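Sigma regulatory family protein-PP2C phosphatase (Chlamydia trachomatis serovar L2, PDB 6MAB) is probably a membrane-bound PP2C-type phosphatase of sigma-factor regulation, seen here through its periplasmic sensor domain, which has been linked to sensing of TCA-cycle intermediates. Local coordinates at residues T31-N35 and F113-L117; K73-L77 and V88-R93; Y101-I105 and G144-T148; F106-P112 and Q131-F135. One frame throughout, in Å; residues are numbered along the deposited sequence.

All four contacts belong to one module of the periplasmic sensor, the antiparallel sheet with strand order 2-1-5-4-3, and they cover both of its faces. Contact 1 lays the turn between two N-terminal helices on one face, beside the edge strand 113-119; contacts 3 and 4 fold the loop 101-112 over the opposite face; contact 2 pairs the first two strands. Contacts 3 and 4 lie closest, with centres 9 Å apart, joined by the backbone bond from Leu146 N to Thr132 O (2.8 Å). Contact 2 meets contact 3, 10 Å away between centres, through Glu74 OE2 and Tyr101 OH (2.5 Å). Contacts 1 and 2, with centres 17 Å apart, do not touch. No ligand site is defined in these coordinates.

Contact 1 (T31-N35 and F113-L117); sequences TIPLN and FLATL
This contact sets the turn between two N-terminal helices against the edge strand of a PAS-like sheet. Residues 113-117 are extended, while 31-35 leaves helix 2-31 and enters helix 35-45; their end-to-end directions differ by 155°, with Pro33 nearest Ala115 (CA-CA 5.3 Å) and Asn35 nearest Phe113 (6.9 Å). Pro33 centres an inverse gamma turn (phi/psi -84/64), closed by Leu34 N to Ile32 O at 2.8 Å; the ring of proline already holds phi near the value needed. Leu34 is the N-cap residue of the next helix. Asn35 (chi1 m) points toward the strand, and its ND2 donates to Leu114 O at 3.0 Å and also bonds Thr132 OG1, so one amide ties the helix start to two strands. Its CB lies over the face of the Phe113 ring, 4.1 Å from the centroid, a CH-pi contact allowed by the p rotamer of Phe113. Ala115 is small enough to admit the turn: its CB meets Pro33 CB at 3.8 Å and Ile32 CG2 at 4.1 Å. Farther along, Ile32 CD1 touches Leu117 CD2 at 4.3 Å. Such packing of N-terminal helices on the sheet is consistent with the Cache-type PAS-like fold of extracellular sensors.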
loop_
_atom_site.group_PDB
_atom_site.type_symbol
_atom_site.label_atom_id
_atom_site.label_comp_id
_atom_site.label_asym_id
_atom_site.label_seq_id
_atom_site.Cartn_x
_atom_site.Cartn_y
_atom_site.Cartn_z
ATOM N N THR A 31 -3.768 -3.485 -11.007
ATOM C CA THR A 31 -4.276 -4.570 -10.181
ATOM C C THR A 31 -4.834 -4.139 -8.828
ATOM O O THR A 31 -5.704 -4.831 -8.297
ATOM C CB THR A 31 -3.167 -5.601 -9.931
ATOM O OG1 THR A 31 -2.023 -4.951 -9.382
ATOM C CG2 THR A 31 -2.767 -6.277 -11.227
ATOM N N ILE A 32 -4.375 -3.032 -8.249
ATOM C CA ILE A 32 -4.868 -2.638 -6.922
ATOM C C ILE A 32 -6.159 -1.813 -6.942
ATOM O O ILE A 32 -7.124 -2.180 -6.242
ATOM C CB ILE A 32 -3.768 -1.898 -6.153
ATOM C CG1 ILE A 32 -2.576 -2.827 -5.908
ATOM C CG2 ILE A 32 -4.318 -1.369 -4.820
ATOM C CD1 ILE A 32 -2.853 -4.035 -5.074
ATOM N N PRO A 33 -6.245 -0.679 -7.683
ATOM C CA PRO A 33 -7.373 0.252 -7.510
ATOM C C PRO A 33 -8.606 -0.149 -8.316
ATOM O O PRO A 33 -9.064 0.575 -9.218
ATOM C CB PRO A 33 -6.758 1.579 -7.962
ATOM C CG PRO A 33 -5.848 1.181 -9.096
ATOM C CD PRO A 33 -5.265 -0.154 -8.656
ATOM N N LEU A 34 -9.165 -1.306 -7.965
ATOM C CA LEU A 34 -10.337 -1.886 -8.623
ATOM C C LEU A 34 -11.646 -1.555 -7.893
ATOM O O LEU A 34 -12.628 -2.319 -7.986
ATOM C CB LEU A 34 -10.156 -3.389 -8.744
ATOM C CG LEU A 34 -8.902 -3.814 -9.527
ATOM C CD1 LEU A 34 -8.816 -5.337 -9.605
ATOM C CD2 LEU A 34 -8.868 -3.187 -10.922
ATOM N N ASN A 35 -11.679 -0.384 -7.248
ATOM C CA ASN A 35 -12.834 0.070 -6.486
ATOM C C ASN A 35 -14.122 0.013 -7.292
ATOM O O ASN A 35 -15.152 -0.452 -6.790
ATOM C CB ASN A 35 -12.587 1.480 -5.993
ATOM C CG ASN A 35 -11.333 1.581 -5.129
ATOM O OD1 ASN A 35 -10.214 1.372 -5.614
ATOM N ND2 ASN A 35 -11.519 1.904 -3.847
ATOM N N PHE A 113 -13.148 7.550 -4.252
ATOM C CA PHE A 113 -12.604 6.350 -3.636
ATOM C C PHE A 113 -11.118 6.567 -3.385
ATOM O O PHE A 113 -10.508 7.520 -3.882
ATOM C CB PHE A 113 -12.790 5.098 -4.524
ATOM C CG PHE A 113 -12.028 5.160 -5.805
ATOM C CD1 PHE A 113 -10.734 4.690 -5.870
ATOM C CD2 PHE A 113 -12.615 5.661 -6.955
ATOM C CE1 PHE A 113 -10.012 4.747 -7.067
ATOM C CE2 PHE A 113 -11.903 5.715 -8.156
ATOM C CZ PHE A 113 -10.615 5.271 -8.209
ATOM N N LEU A 114 -10.539 5.641 -2.628
ATOM C CA LEU A 114 -9.091 5.557 -2.532
ATOM C C LEU A 114 -8.675 4.098 -2.495
ATOM O O LEU A 114 -9.450 3.205 -2.127
ATOM C CB LEU A 114 -8.538 6.295 -1.310
ATOM C CG LEU A 114 -8.948 5.812 0.075
ATOM C CD1 LEU A 114 -8.173 4.590 0.567
ATOM C CD2 LEU A 114 -8.766 6.996 1.060
ATOM N N ALA A 115 -7.423 3.870 -2.863
ATOM C CA ALA A 115 -6.809 2.551 -2.776
ATOM C C ALA A 115 -5.386 2.726 -2.279
ATOM O O ALA A 115 -4.646 3.558 -2.805
ATOM C CB ALA A 115 -6.817 1.843 -4.129
ATOM N N THR A 116 -4.999 1.968 -1.265
ATOM C CA THR A 116 -3.652 2.108 -0.734
ATOM C C THR A 116 -3.213 0.769 -0.166
ATOM O O THR A 116 -3.945 -0.215 -0.220
ATOM C CB THR A 116 -3.594 3.242 0.277
ATOM O OG1 THR A 116 -2.231 3.527 0.605
ATOM C CG2 THR A 116 -4.412 2.939 1.521
ATOM N N LEU A 117 -1.968 0.726 0.299
ATOM C CA LEU A 117 -1.418 -0.457 0.949
ATOM C C LEU A 117 -1.125 -0.149 2.403
ATOM O O LEU A 117 -0.609 0.928 2.723
ATOM C CB LEU A 117 -0.139 -0.902 0.267
ATOM C CG LEU A 117 -0.271 -1.242 -1.218
ATOM C CD1 LEU A 117 1.099 -1.553 -1.815
ATOM C CD2 LEU A 117 -1.205 -2.397 -1.440
#

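Contact 2 (K73-L77 and V88-R93); sequences KEISL and VVASSR
Strands 74-77 and 88-91 run antiparallel, their directions 138° apart and their axes 4.6 Å apart at closest. At the start of the second strand Val88 approaches Leu77 O through its CA (3.8 Å). Val89 N and, weakly, Ala90 N both reach Leu77 O (2.9 and 3.3 Å), a classic beta bulge made possible by the psi of -8° at Val89. Ala90 O accepts Leu77 N at 2.8 Å in a hydrogen-bonded pair, and its small CB leaves room for Leu77 CB (4.2 Å). Ser91 pairs with Ser76 without backbone bonds, their OG atoms 2.7 Å apart; Ser91 OG also accepts Arg93 N (2.9 Å), an ST turn. Ser92 N donates to Ile75 O and Ser92 OG (p rotamer) accepts Ile75 N, both at 2.9 Å, so serine prolongs the pairing beyond the strand. Arg93 NH1 forms a salt bridge with Glu74 OE1 (2.7 Å), while Glu74 OE2 bonds Tyr101 OH. This is a bulged beta hairpin, the first two strands of the PAS-like sheet.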
loop_
_atom_site.group_PDB
_atom_site.type_symbol
_atom_site.label_atom_id
_atom_site.label_comp_id
_atom_site.label_asym_id
_atom_site.label_seq_id
_atom_site.Cartn_x
_atom_site.Cartn_y
_atom_site.Cartn_z
ATOM N N LYS A 73 -10.054 -10.574 2.701
ATOM C CA LYS A 73 -9.922 -10.649 4.147
ATOM C C LYS A 73 -11.122 -10.000 4.819
ATOM O O LYS A 73 -11.578 -10.473 5.863
ATOM C CB LYS A 73 -8.618 -9.994 4.599
ATOM C CG LYS A 73 -8.477 -9.942 6.129
ATOM C CD LYS A 73 -7.166 -9.299 6.575
ATOM C CE LYS A 73 -7.031 -9.334 8.093
ATOM N NZ LYS A 73 -6.412 -10.603 8.524
ATOM N N GLU A 74 -11.660 -8.945 4.213
ATOM C CA GLU A 74 -12.820 -8.252 4.751
ATOM C C GLU A 74 -13.483 -7.465 3.643
ATOM O O GLU A 74 -12.806 -6.757 2.891
ATOM C CB GLU A 74 -12.418 -7.288 5.884
ATOM C CG GLU A 74 -13.577 -6.483 6.485
ATOM C CD GLU A 74 -13.138 -5.606 7.657
ATOM O OE1 GLU A 74 -12.161 -5.991 8.322
ATOM O OE2 GLU A 74 -13.757 -4.541 7.910
ATOM N N ILE A 75 -14.801 -7.559 3.561
ATOM C CA ILE A 75 -15.581 -6.545 2.875
ATOM C C ILE A 75 -16.665 -6.060 3.832
ATOM O O ILE A 75 -17.396 -6.871 4.410
ATOM C CB ILE A 75 -16.172 -7.077 1.555
ATOM C CG1 ILE A 75 -17.046 -6.011 0.933
ATOM C CG2 ILE A 75 -16.972 -8.333 1.790
ATOM C CD1 ILE A 75 -17.327 -6.281 -0.521
ATOM N N SER A 76 -16.732 -4.735 4.037
ATOM C CA SER A 76 -17.612 -4.133 5.033
ATOM C C SER A 76 -18.361 -2.932 4.470
ATOM O O SER A 76 -17.794 -2.120 3.743
ATOM C CB SER A 76 -16.820 -3.671 6.267
ATOM O OG SER A 76 -16.270 -4.777 6.954
ATOM N N LEU A 77 -19.631 -2.828 4.849
ATOM C CA LEU A 77 -20.415 -1.620 4.674
ATOM C C LEU A 77 -20.326 -0.820 5.956
ATOM O O LEU A 77 -20.745 -1.298 7.024
ATOM C CB LEU A 77 -21.870 -1.940 4.381
ATOM C CG LEU A 77 -22.327 -2.443 3.034
ATOM C CD1 LEU A 77 -23.845 -2.638 3.130
ATOM C CD2 LEU A 77 -21.949 -1.439 1.951
ATOM N N VAL A 88 -19.364 0.001 11.454
ATOM C CA VAL A 88 -19.583 -1.157 10.592
ATOM C C VAL A 88 -21.000 -1.667 10.800
ATOM O O VAL A 88 -21.371 -2.082 11.905
ATOM C CB VAL A 88 -18.568 -2.273 10.868
ATOM C CG1 VAL A 88 -18.860 -3.456 9.986
ATOM C CG2 VAL A 88 -17.124 -1.801 10.646
ATOM N N VAL A 89 -21.800 -1.659 9.738
ATOM C CA VAL A 89 -23.168 -2.165 9.823
ATOM C C VAL A 89 -23.380 -3.452 9.040
ATOM O O VAL A 89 -24.456 -4.058 9.165
ATOM C CB VAL A 89 -24.196 -1.099 9.389
ATOM C CG1 VAL A 89 -24.146 0.098 10.339
ATOM C CG2 VAL A 89 -23.962 -0.649 7.964
ATOM N N ALA A 90 -22.404 -3.893 8.251
ATOM C CA ALA A 90 -22.422 -5.222 7.659
ATOM C C ALA A 90 -20.995 -5.571 7.260
ATOM O O ALA A 90 -20.260 -4.706 6.779
ATOM C CB ALA A 90 -23.355 -5.286 6.448
ATOM N N SER A 91 -20.599 -6.828 7.486
ATOM C CA SER A 91 -19.255 -7.271 7.137
ATOM C C SER A 91 -19.217 -8.769 6.852
ATOM O O SER A 91 -19.924 -9.559 7.488
ATOM C CB SER A 91 -18.263 -6.968 8.262
ATOM O OG SER A 91 -16.942 -7.266 7.835
ATOM N N SER A 92 -18.377 -9.151 5.892
ATOM C CA SER A 92 -18.017 -10.554 5.716
ATOM C C SER A 92 -17.235 -11.088 6.901
ATOM O O SER A 92 -17.125 -12.310 7.046
ATOM C CB SER A 92 -17.191 -10.736 4.443
ATOM O OG SER A 92 -15.940 -10.083 4.551
ATOM N N ARG A 93 -16.667 -10.201 7.726
ATOM C CA ARG A 93 -16.005 -10.567 8.982
ATOM C C ARG A 93 -16.994 -10.294 10.101
ATOM O O ARG A 93 -17.122 -9.157 10.562
ATOM C CB ARG A 93 -14.725 -9.771 9.212
ATOM C CG ARG A 93 -13.481 -10.341 8.573
ATOM C CD ARG A 93 -12.309 -9.379 8.730
ATOM N NE ARG A 93 -11.647 -9.465 10.025
ATOM C CZ ARG A 93 -10.737 -8.591 10.455
ATOM N NH1 ARG A 93 -10.387 -7.551 9.703
ATOM N NH2 ARG A 93 -10.180 -8.749 11.643
HETATM O O HOH W 1 -14.230 -11.804 4.407
#

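Contact 3 (Y101-I105 and G144-T148); sequences YNQEI and GVLYT
In this PAS-like sensor module, the loop 101-105 crosses one face of the sheet above strand 144-148, where Cache sensors, which it resembles, often bind ligands, though none is established here. Residues 102-104 have helical phi/psi, and Ile105 N returns to Tyr101 O at 3.1 Å, which curls the loop; the nearest CA atoms across the contact, those of Ile105 and Val145, are still 8.1 Å apart, so side chains must bridge the gap. The aromatic contact is a T-shaped stack: the edge of Tyr101 points at the face of Tyr147, with centroids 5.0 Å apart, planes at 64° and CE2 of Tyr101 3.7 Å from CE1 of Tyr147. Tyr147, with chi1 t, stands up from the strand toward the loop. Apolar packing comes from Ile105, whose CD1 is 4.0 Å from Val145 CG1 and 3.8 Å from Tyr147 CD2; these branched side chains fill the space beside the rings. Tyr101 OH also bonds Glu74 OE2, while the Glu104 carboxylate turns away to a salt bridge with Arg207. One water donates to both Tyr101 OH and Tyr147 OH (2.9 Å each); another accepts from Tyr147 OH at 2.7 Å and donates to Glu104 O at 2.9 Å.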
loop_
_atom_site.group_PDB
_atom_site.type_symbol
_atom_site.label_atom_id
_atom_site.label_comp_id
_atom_site.label_asym_id
_atom_site.label_seq_id
_atom_site.Cartn_x
_atom_site.Cartn_y
_atom_site.Cartn_z
ATOM N N TYR A 101 -15.384 2.680 13.287
ATOM C CA TYR A 101 -14.344 2.603 12.266
ATOM C C TYR A 101 -13.787 3.988 11.933
ATOM O O TYR A 101 -13.265 4.220 10.840
ATOM C CB TYR A 101 -14.901 1.918 11.018
ATOM C CG TYR A 101 -14.357 0.544 10.716
ATOM C CD1 TYR A 101 -13.997 -0.326 11.724
ATOM C CD2 TYR A 101 -14.204 0.123 9.403
ATOM C CE1 TYR A 101 -13.501 -1.579 11.446
ATOM C CE2 TYR A 101 -13.708 -1.134 9.104
ATOM C CZ TYR A 101 -13.361 -1.989 10.152
ATOM O OH TYR A 101 -12.859 -3.241 9.893
ATOM N N ASN A 102 -13.866 4.924 12.877
ATOM C CA ASN A 102 -13.333 6.260 12.625
ATOM C C ASN A 102 -11.853 6.214 12.277
ATOM O O ASN A 102 -11.391 6.955 11.405
ATOM C CB ASN A 102 -13.531 7.156 13.848
ATOM C CG ASN A 102 -14.963 7.595 14.026
ATOM O OD1 ASN A 102 -15.805 7.380 13.155
ATOM N ND2 ASN A 102 -15.241 8.251 15.145
ATOM N N GLN A 103 -11.078 5.393 12.989
ATOM C CA GLN A 103 -9.644 5.338 12.726
ATOM C C GLN A 103 -9.344 4.615 11.426
ATOM O O GLN A 103 -8.297 4.857 10.827
ATOM C CB GLN A 103 -8.912 4.625 13.852
ATOM C CG GLN A 103 -7.937 5.497 14.618
ATOM C CD GLN A 103 -8.638 6.447 15.542
ATOM O OE1 GLN A 103 -9.567 7.146 15.138
ATOM N NE2 GLN A 103 -8.208 6.476 16.799
ATOM N N GLU A 104 -10.240 3.736 10.991
ATOM C CA GLU A 104 -9.994 2.907 9.819
ATOM C C GLU A 104 -10.339 3.630 8.520
ATOM O O GLU A 104 -9.812 3.280 7.456
ATOM C CB GLU A 104 -10.813 1.608 9.928
ATOM C CG GLU A 104 -10.282 0.555 10.904
ATOM C CD GLU A 104 -10.644 0.795 12.380
ATOM O OE1 GLU A 104 -11.284 1.819 12.730
ATOM O OE2 GLU A 104 -10.285 -0.074 13.202
ATOM N N ILE A 105 -11.238 4.599 8.568
ATOM C CA ILE A 105 -11.700 5.285 7.360
ATOM C C ILE A 105 -10.841 6.518 7.155
ATOM O O ILE A 105 -10.739 7.358 8.044
ATOM C CB ILE A 105 -13.181 5.677 7.480
ATOM C CG1 ILE A 105 -14.081 4.450 7.600
ATOM C CG2 ILE A 105 -13.635 6.550 6.292
ATOM C CD1 ILE A 105 -14.029 3.476 6.454
ATOM N N GLY A 144 -22.086 6.322 3.466
ATOM C CA GLY A 144 -21.246 5.305 4.049
ATOM C C GLY A 144 -20.100 5.019 3.109
ATOM O O GLY A 144 -19.924 5.695 2.092
ATOM N N VAL A 145 -19.335 4.001 3.468
ATOM C CA VAL A 145 -18.137 3.620 2.736
ATOM C C VAL A 145 -18.137 2.110 2.564
ATOM O O VAL A 145 -18.448 1.378 3.504
ATOM C CB VAL A 145 -16.868 4.095 3.472
ATOM C CG1 VAL A 145 -15.600 3.533 2.803
ATOM C CG2 VAL A 145 -16.839 5.621 3.498
ATOM N N LEU A 146 -17.829 1.644 1.350
ATOM C CA LEU A 146 -17.554 0.229 1.103
ATOM C C LEU A 146 -16.059 0.016 1.312
ATOM O O LEU A 146 -15.229 0.583 0.586
ATOM C CB LEU A 146 -17.971 -0.183 -0.303
ATOM C CG LEU A 146 -17.739 -1.668 -0.609
ATOM C CD1 LEU A 146 -18.572 -2.545 0.311
ATOM C CD2 LEU A 146 -18.084 -1.989 -2.058
ATOM N N TYR A 147 -15.724 -0.758 2.350
ATOM C CA TYR A 147 -14.375 -0.951 2.847
ATOM C C TYR A 147 -13.948 -2.389 2.560
ATOM O O TYR A 147 -14.621 -3.326 2.992
ATOM C CB TYR A 147 -14.397 -0.655 4.343
ATOM C CG TYR A 147 -13.103 -0.824 5.112
ATOM C CD1 TYR A 147 -12.717 -2.059 5.586
ATOM C CD2 TYR A 147 -12.306 0.275 5.411
ATOM C CE1 TYR A 147 -11.529 -2.211 6.328
ATOM C CE2 TYR A 147 -11.124 0.131 6.146
ATOM C CZ TYR A 147 -10.756 -1.109 6.603
ATOM O OH TYR A 147 -9.600 -1.267 7.347
ATOM N N THR A 148 -12.850 -2.569 1.819
ATOM C CA THR A 148 -12.344 -3.908 1.539
ATOM C C THR A 148 -10.854 -4.012 1.860
ATOM O O THR A 148 -10.077 -3.054 1.702
ATOM C CB THR A 148 -12.592 -4.367 0.099
ATOM O OG1 THR A 148 -12.004 -3.449 -0.804
ATOM C CG2 THR A 148 -14.081 -4.468 -0.195
HETATM O O HOH W 2 -9.978 -2.958 9.615
HETATM O O HOH W 3 -8.105 0.943 7.516
#

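Contact 4 (F106-P112 and Q131-F135); sequences FLSDSQP and QTNIF
Residues 131-135 form an extended strand, whereas 106-112 is an irregular loop with a type I beta turn from Ser108 to Gln111, its closing bond from Gln111 N to Ser108 O long and weak at 3.5 Å. The two come nearest at Pro112 and Asn133 (CA-CA 5.7 Å) and at Leu107 and Gln131 (6.5 Å). One backbone bond joins them, Asn133 N to Pro112 O at 3.1 Å; proline can still offer its carbonyl. Asn133 points toward the loop, and its ND2 donates to Ser108 O (3.0 Å) and Gln111 O (2.7 Å), the two hydrogens of a primary amide serving both ends of the turn. In the PAS-like sheet this strand lies between 113-119 and 142-151, and the loop folds back over it. Gln131, long enough with chi2 t to reach the loop, takes Phe106 N on OE1 at 2.9 Å and Leu107 N weakly at 3.3 Å, while its NE2 bonds Glu104 O. Leu107 fills the space between the two amides, CD2 lying 3.4 Å from Asn133 CG. The Phe135 ring meets the loop edge-on, its CE2 4.2 Å from Pro112 CA. A water donates to Leu107 O (2.8 Å) and Asn133 OD1 (2.7 Å).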
loop_
_atom_site.group_PDB
_atom_site.type_symbol
_atom_site.label_atom_id
_atom_site.label_comp_id
_atom_site.label_asym_id
_atom_site.label_seq_id
_atom_site.Cartn_x
_atom_site.Cartn_y
_atom_site.Cartn_z
ATOM N N PHE A 106 -10.253 6.658 5.975
ATOM C CA PHE A 106 -9.389 7.758 5.597
ATOM C C PHE A 106 -9.894 8.496 4.362
ATOM O O PHE A 106 -9.162 9.338 3.838
ATOM C CB PHE A 106 -7.962 7.263 5.287
ATOM C CG PHE A 106 -7.513 6.061 6.089
ATOM C CD1 PHE A 106 -7.442 6.111 7.467
ATOM C CD2 PHE A 106 -7.111 4.894 5.447
ATOM C CE1 PHE A 106 -7.008 5.018 8.192
ATOM C CE2 PHE A 106 -6.676 3.797 6.172
ATOM C CZ PHE A 106 -6.624 3.865 7.548
ATOM N N LEU A 107 -11.059 8.133 3.840
ATOM C CA LEU A 107 -11.604 8.691 2.600
ATOM C C LEU A 107 -12.463 9.922 2.890
ATOM O O LEU A 107 -13.417 9.852 3.673
ATOM C CB LEU A 107 -12.432 7.621 1.905
ATOM C CG LEU A 107 -13.205 7.992 0.610
ATOM C CD1 LEU A 107 -12.256 8.351 -0.487
ATOM C CD2 LEU A 107 -14.082 6.861 0.162
ATOM N N SER A 108 -12.161 11.034 2.228
ATOM C CA SER A 108 -12.923 12.252 2.463
ATOM C C SER A 108 -14.178 12.259 1.597
ATOM O O SER A 108 -14.327 11.458 0.669
ATOM C CB SER A 108 -12.065 13.490 2.193
ATOM O OG SER A 108 -11.873 13.693 0.808
ATOM N N ASP A 109 -15.104 13.167 1.922
ATOM C CA ASP A 109 -16.377 13.183 1.209
ATOM C C ASP A 109 -16.260 13.745 -0.199
ATOM O O ASP A 109 -17.222 13.639 -0.966
ATOM C CB ASP A 109 -17.444 13.971 1.992
ATOM C CG ASP A 109 -17.135 15.466 2.111
ATOM O OD1 ASP A 109 -16.017 15.915 1.768
ATOM O OD2 ASP A 109 -18.037 16.203 2.562
ATOM N N SER A 110 -15.117 14.328 -0.558
ATOM C CA SER A 110 -14.943 14.964 -1.855
ATOM C C SER A 110 -14.299 14.049 -2.886
ATOM O O SER A 110 -14.186 14.439 -4.049
ATOM C CB SER A 110 -14.085 16.229 -1.713
ATOM O OG SER A 110 -12.719 15.882 -1.548
ATOM N N GLN A 111 -13.856 12.869 -2.489
ATOM C CA GLN A 111 -13.221 11.935 -3.390
ATOM C C GLN A 111 -14.134 10.747 -3.644
ATOM O O GLN A 111 -14.906 10.345 -2.771
ATOM C CB GLN A 111 -11.886 11.426 -2.841
ATOM C CG GLN A 111 -10.783 12.461 -2.925
ATOM C CD GLN A 111 -10.327 12.705 -4.360
ATOM O OE1 GLN A 111 -10.656 13.726 -4.967
ATOM N NE2 GLN A 111 -9.562 11.761 -4.906
ATOM N N PRO A 112 -14.066 10.153 -4.829
ATOM C CA PRO A 112 -14.924 8.989 -5.073
ATOM C C PRO A 112 -14.458 7.764 -4.327
ATOM O O PRO A 112 -15.291 6.986 -3.839
ATOM C CB PRO A 112 -14.838 8.794 -6.588
ATOM C CG PRO A 112 -13.535 9.439 -6.969
ATOM C CD PRO A 112 -13.360 10.597 -6.039
ATOM N N GLN A 131 -11.316 1.913 -0.162
ATOM C CA GLN A 131 -12.456 2.600 0.417
ATOM C C GLN A 131 -13.175 3.345 -0.682
ATOM O O GLN A 131 -12.533 4.083 -1.436
ATOM C CB GLN A 131 -11.991 3.550 1.520
ATOM C CG GLN A 131 -11.269 2.784 2.602
ATOM C CD GLN A 131 -10.775 3.647 3.764
ATOM O OE1 GLN A 131 -11.167 4.806 3.924
ATOM N NE2 GLN A 131 -9.926 3.055 4.597
ATOM N N THR A 132 -14.484 3.124 -0.781
ATOM C CA THR A 132 -15.312 3.715 -1.823
ATOM C C THR A 132 -16.555 4.356 -1.216
ATOM O O THR A 132 -17.284 3.711 -0.455
ATOM C CB THR A 132 -15.688 2.647 -2.832
ATOM O OG1 THR A 132 -14.489 2.096 -3.382
ATOM C CG2 THR A 132 -16.563 3.233 -3.953
ATOM N N ASN A 133 -16.806 5.619 -1.567
ATOM C CA ASN A 133 -17.946 6.332 -1.014
ATOM C C ASN A 133 -19.255 5.807 -1.605
ATOM O O ASN A 133 -19.358 5.521 -2.803
ATOM C CB ASN A 133 -17.814 7.839 -1.258
ATOM C CG ASN A 133 -17.052 8.535 -0.177
ATOM O OD1 ASN A 133 -17.143 8.175 1.004
ATOM N ND2 ASN A 133 -16.295 9.545 -0.558
ATOM N N ILE A 134 -20.243 5.646 -0.733
ATOM C CA ILE A 134 -21.600 5.275 -1.116
ATOM C C ILE A 134 -22.395 6.576 -1.093
ATOM O O ILE A 134 -22.728 7.108 -0.028
ATOM C CB ILE A 134 -22.174 4.207 -0.180
ATOM C CG1 ILE A 134 -21.329 2.920 -0.305
ATOM C CG2 ILE A 134 -23.645 3.942 -0.502
ATOM C CD1 ILE A 134 -21.563 1.934 0.829
ATOM N N PHE A 135 -22.648 7.110 -2.280
ATOM C CA PHE A 135 -23.304 8.399 -2.458
ATOM C C PHE A 135 -24.801 8.196 -2.618
ATOM O O PHE A 135 -25.241 7.348 -3.406
ATOM C CB PHE A 135 -22.776 9.126 -3.703
ATOM C CG PHE A 135 -21.344 9.583 -3.600
ATOM C CD1 PHE A 135 -20.983 10.591 -2.731
ATOM C CD2 PHE A 135 -20.361 9.011 -4.383
ATOM C CE1 PHE A 135 -19.672 11.023 -2.644
ATOM C CE2 PHE A 135 -19.032 9.433 -4.291
ATOM C CZ PHE A 135 -18.701 10.453 -3.432
HETATM O O HOH W 4 -16.183 9.645 3.103
#